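Long-range contact in sulfur carrier protein ThiS (Escherichia coli, PDB 1ZUD), which carries sulfur on its C-terminus and donates it to build the thiazole phosphate moiety of thiamine phosphate: residues D[28-36]-D[42-50]. Sequence-based numbering, arbitrary orientation.
Sequences RQAGAALAI and PREQWAQHI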
loop_
_atom_site.group_PDB
_atom_site.type_symbol
_atom_site.label_atom_id
_atom_site.label_comp_id
_atom_site.label_asym_id
_atom_site.label_seq_id
_atom_site.Cartn_x
_atom_site.Cartn_y
_atom_site.Cartn_z
ATOM N N ARG D 28 -28.771 -3.077 -8.492
ATOM C CA ARG D 28 -28.667 -4.527 -8.655
ATOM C C ARG D 28 -28.034 -5.133 -7.385
ATOM O O ARG D 28 -27.063 -4.593 -6.853
ATOM C CB ARG D 28 -27.804 -4.831 -9.898
ATOM C CG ARG D 28 -27.075 -6.150 -9.847
ATOM C CD ARG D 28 -25.636 -5.961 -10.321
ATOM N NE ARG D 28 -25.491 -6.142 -11.759
ATOM C CZ ARG D 28 -24.521 -5.598 -12.493
ATOM N NH1 ARG D 28 -23.605 -4.818 -11.929
ATOM N NH2 ARG D 28 -24.445 -5.869 -13.791
ATOM N N GLN D 29 -28.555 -6.268 -6.927
ATOM C CA GLN D 29 -28.042 -6.891 -5.707
ATOM C C GLN D 29 -26.908 -7.917 -5.911
ATOM O O GLN D 29 -26.048 -8.091 -5.048
ATOM C CB GLN D 29 -29.230 -7.496 -4.942
ATOM C CG GLN D 29 -30.217 -6.389 -4.531
ATOM C CD GLN D 29 -31.404 -6.918 -3.725
ATOM O OE1 GLN D 29 -31.305 -7.948 -3.034
ATOM N NE2 GLN D 29 -32.534 -6.211 -3.811
ATOM N N ALA D 30 -26.928 -8.574 -7.065
ATOM C CA ALA D 30 -25.935 -9.561 -7.437
ATOM C C ALA D 30 -24.552 -8.866 -7.496
ATOM O O ALA D 30 -24.412 -7.790 -8.058
ATOM C CB ALA D 30 -26.298 -10.161 -8.799
ATOM N N GLY D 31 -23.551 -9.474 -6.880
ATOM C CA GLY D 31 -22.228 -8.877 -6.896
ATOM C C GLY D 31 -22.069 -7.667 -5.985
ATOM O O GLY D 31 -21.024 -7.024 -6.025
ATOM N N ALA D 32 -23.070 -7.354 -5.148
ATOM C CA ALA D 32 -22.965 -6.189 -4.262
ATOM C C ALA D 32 -22.918 -6.539 -2.791
ATOM O O ALA D 32 -23.379 -7.597 -2.380
ATOM C CB ALA D 32 -24.172 -5.199 -4.529
ATOM N N ALA D 33 -22.305 -5.685 -1.981
ATOM C CA ALA D 33 -22.318 -5.949 -0.548
ATOM C C ALA D 33 -22.723 -4.600 0.008
ATOM O O ALA D 33 -22.583 -3.577 -0.657
ATOM C CB ALA D 33 -20.924 -6.388 -0.010
ATOM N N LEU D 34 -23.233 -4.602 1.222
ATOM C CA LEU D 34 -23.726 -3.381 1.830
ATOM C C LEU D 34 -23.247 -3.244 3.296
ATOM O O LEU D 34 -23.172 -4.233 4.049
ATOM C CB LEU D 34 -25.283 -3.396 1.736
ATOM C CG LEU D 34 -25.945 -2.132 2.294
ATOM C CD1 LEU D 34 -26.764 -1.485 1.195
ATOM C CD2 LEU D 34 -26.761 -2.448 3.533
ATOM N N ALA D 35 -22.886 -2.023 3.685
ATOM C CA ALA D 35 -22.499 -1.770 5.057
ATOM C C ALA D 35 -23.432 -0.693 5.610
ATOM O O ALA D 35 -23.871 0.210 4.869
ATOM C CB ALA D 35 -21.086 -1.272 5.136
ATOM N N ILE D 36 -23.764 -0.796 6.891
ATOM C CA ILE D 36 -24.585 0.260 7.509
ATOM C C ILE D 36 -23.804 0.658 8.716
ATOM O O ILE D 36 -23.473 -0.197 9.539
ATOM C CB ILE D 36 -26.015 -0.227 7.931
ATOM C CG1 ILE D 36 -26.862 -0.382 6.674
ATOM C CG2 ILE D 36 -26.700 0.822 8.904
ATOM C CD1 ILE D 36 -28.314 -0.938 6.948
ATOM N N PRO D 42 -25.057 -8.805 5.941
ATOM C CA PRO D 42 -25.113 -9.920 4.989
ATOM C C PRO D 42 -26.364 -9.832 4.101
ATOM O O PRO D 42 -27.459 -9.560 4.567
ATOM C CB PRO D 42 -25.094 -11.151 5.896
ATOM C CG PRO D 42 -24.342 -10.708 7.098
ATOM C CD PRO D 42 -24.917 -9.311 7.338
ATOM N N ARG D 43 -26.181 -10.088 2.815
ATOM C CA ARG D 43 -27.250 -9.993 1.843
ATOM C C ARG D 43 -28.463 -10.815 2.235
ATOM O O ARG D 43 -29.586 -10.452 1.913
ATOM C CB ARG D 43 -26.760 -10.480 0.487
ATOM C CG ARG D 43 -27.400 -9.797 -0.665
ATOM C CD ARG D 43 -26.313 -9.584 -1.710
ATOM N NE ARG D 43 -26.439 -10.590 -2.730
ATOM C CZ ARG D 43 -25.464 -10.959 -3.561
ATOM N NH1 ARG D 43 -24.208 -10.401 -3.531
ATOM N NH2 ARG D 43 -25.772 -11.914 -4.428
ATOM N N GLU D 44 -28.229 -11.924 2.930
ATOM C CA GLU D 44 -29.338 -12.776 3.306
ATOM C C GLU D 44 -30.274 -12.034 4.257
ATOM O O GLU D 44 -31.366 -12.494 4.502
ATOM C CB GLU D 44 -28.825 -14.090 3.931
ATOM C CG GLU D 44 -28.202 -13.960 5.317
ATOM C CD GLU D 44 -27.717 -15.309 5.883
ATOM O OE1 GLU D 44 -27.368 -15.367 7.087
ATOM O OE2 GLU D 44 -27.672 -16.311 5.122
ATOM N N GLN D 45 -29.861 -10.885 4.794
ATOM C CA GLN D 45 -30.730 -10.139 5.718
ATOM C C GLN D 45 -31.411 -8.912 5.090
ATOM O O GLN D 45 -32.242 -8.235 5.734
ATOM C CB GLN D 45 -29.914 -9.654 6.927
ATOM C CG GLN D 45 -29.478 -10.743 7.909
ATOM C CD GLN D 45 -28.390 -10.288 8.883
ATOM O OE1 GLN D 45 -28.335 -9.127 9.301
ATOM N NE2 GLN D 45 -27.523 -11.220 9.260
ATOM N N TRP D 46 -31.117 -8.624 3.822
ATOM C CA TRP D 46 -31.658 -7.396 3.247
ATOM C C TRP D 46 -33.168 -7.310 3.129
ATOM O O TRP D 46 -33.704 -6.219 3.176
ATOM C CB TRP D 46 -31.048 -7.063 1.870
ATOM C CG TRP D 46 -29.508 -6.865 1.859
ATOM C CD1 TRP D 46 -28.668 -6.776 2.932
ATOM C CD2 TRP D 46 -28.679 -6.725 0.698
ATOM N NE1 TRP D 46 -27.356 -6.596 2.515
ATOM C CE2 TRP D 46 -27.336 -6.558 1.148
ATOM C CE3 TRP D 46 -28.931 -6.725 -0.666
ATOM C CZ2 TRP D 46 -26.250 -6.401 0.265
ATOM C CZ3 TRP D 46 -27.818 -6.564 -1.563
ATOM C CH2 TRP D 46 -26.516 -6.409 -1.073
ATOM N N ALA D 47 -33.845 -8.436 2.970
ATOM C CA ALA D 47 -35.310 -8.420 2.836
ATOM C C ALA D 47 -36.040 -8.022 4.114
ATOM O O ALA D 47 -37.204 -7.645 4.062
ATOM C CB ALA D 47 -35.814 -9.794 2.358
ATOM N N GLN D 48 -35.375 -8.109 5.256
ATOM C CA GLN D 48 -35.995 -7.744 6.550
ATOM C C GLN D 48 -35.303 -6.601 7.309
ATOM O O GLN D 48 -35.911 -5.979 8.192
ATOM C CB GLN D 48 -36.012 -8.961 7.463
ATOM C CG GLN D 48 -36.936 -10.055 6.959
ATOM C CD GLN D 48 -37.487 -10.896 8.085
ATOM O OE1 GLN D 48 -36.753 -11.681 8.708
ATOM N NE2 GLN D 48 -38.787 -10.727 8.375
ATOM N N HIS D 49 -34.036 -6.321 6.977
ATOM C CA HIS D 49 -33.290 -5.261 7.672
ATOM C C HIS D 49 -33.882 -3.879 7.399
ATOM O O HIS D 49 -33.858 -3.393 6.284
ATOM C CB HIS D 49 -31.835 -5.254 7.232
ATOM C CG HIS D 49 -30.934 -4.567 8.205
ATOM N ND1 HIS D 49 -30.257 -5.246 9.195
ATOM C CD2 HIS D 49 -30.627 -3.255 8.367
ATOM C CE1 HIS D 49 -29.569 -4.381 9.923
ATOM N NE2 HIS D 49 -29.776 -3.167 9.442
ATOM N N ILE D 50 -34.409 -3.247 8.438
ATOM C CA ILE D 50 -35.001 -1.916 8.330
ATOM C C ILE D 50 -33.932 -0.789 8.364
ATOM O O ILE D 50 -33.045 -0.760 9.208
ATOM C CB ILE D 50 -36.017 -1.657 9.490
ATOM C CG1 ILE D 50 -37.131 -2.702 9.445
ATOM C CG2 ILE D 50 -36.591 -0.230 9.370
ATOM C CD1 ILE D 50 -38.111 -2.476 8.316
#
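A buried packing contact with a single direct hydrogen bond joins Trp46 and Arg43, in the turn-rich loop after strand 39-40, to strand 32-36 and the type II turn leading into it, within the ubiquitin-like fold of ThiS. The indole of Trp46 turns the CZ2/CH2 border of its six-membered ring toward the strand: CZ2 meets Leu34 CB obliquely at 3.5 Å, and the small Ala32 lets CH2 come within 3.6 Å of its backbone O. Gln29 and Trp46 run antiparallel alongside each other, the amide 58° from the indole plane; the aliphatic part of the extended glutamine borders the ring edge, and OE1 lies 3.6 Å from Trp46 CE3. Arg43 CG rests on one indole face. Bent at chi2 and chi3, the arginine brings NH1 to Ala32 O (3.1 Å, N-H...O angle 151°), on a lone pair in the carbonyl plane, while Gln29 O sits above one guanidinium face. Gly31, lacking a side chain, easily adopts the positive phi of the turn's third position. Farther along, the long arm of Ile36 offers its CD1 methyl obliquely to His49 CD2 at 3.6 Å. Trp46 NE1 is satisfied by Val41 O, and Asp176 of the ThiF chain takes both Arg43 NH2, in a salt bridge, and Gly31 N. Val18 and Leu22 of helix 18-24 also pack on Trp46, while strand 56-61 pairs with strand 32-36 and brings Ile57 against Leu34.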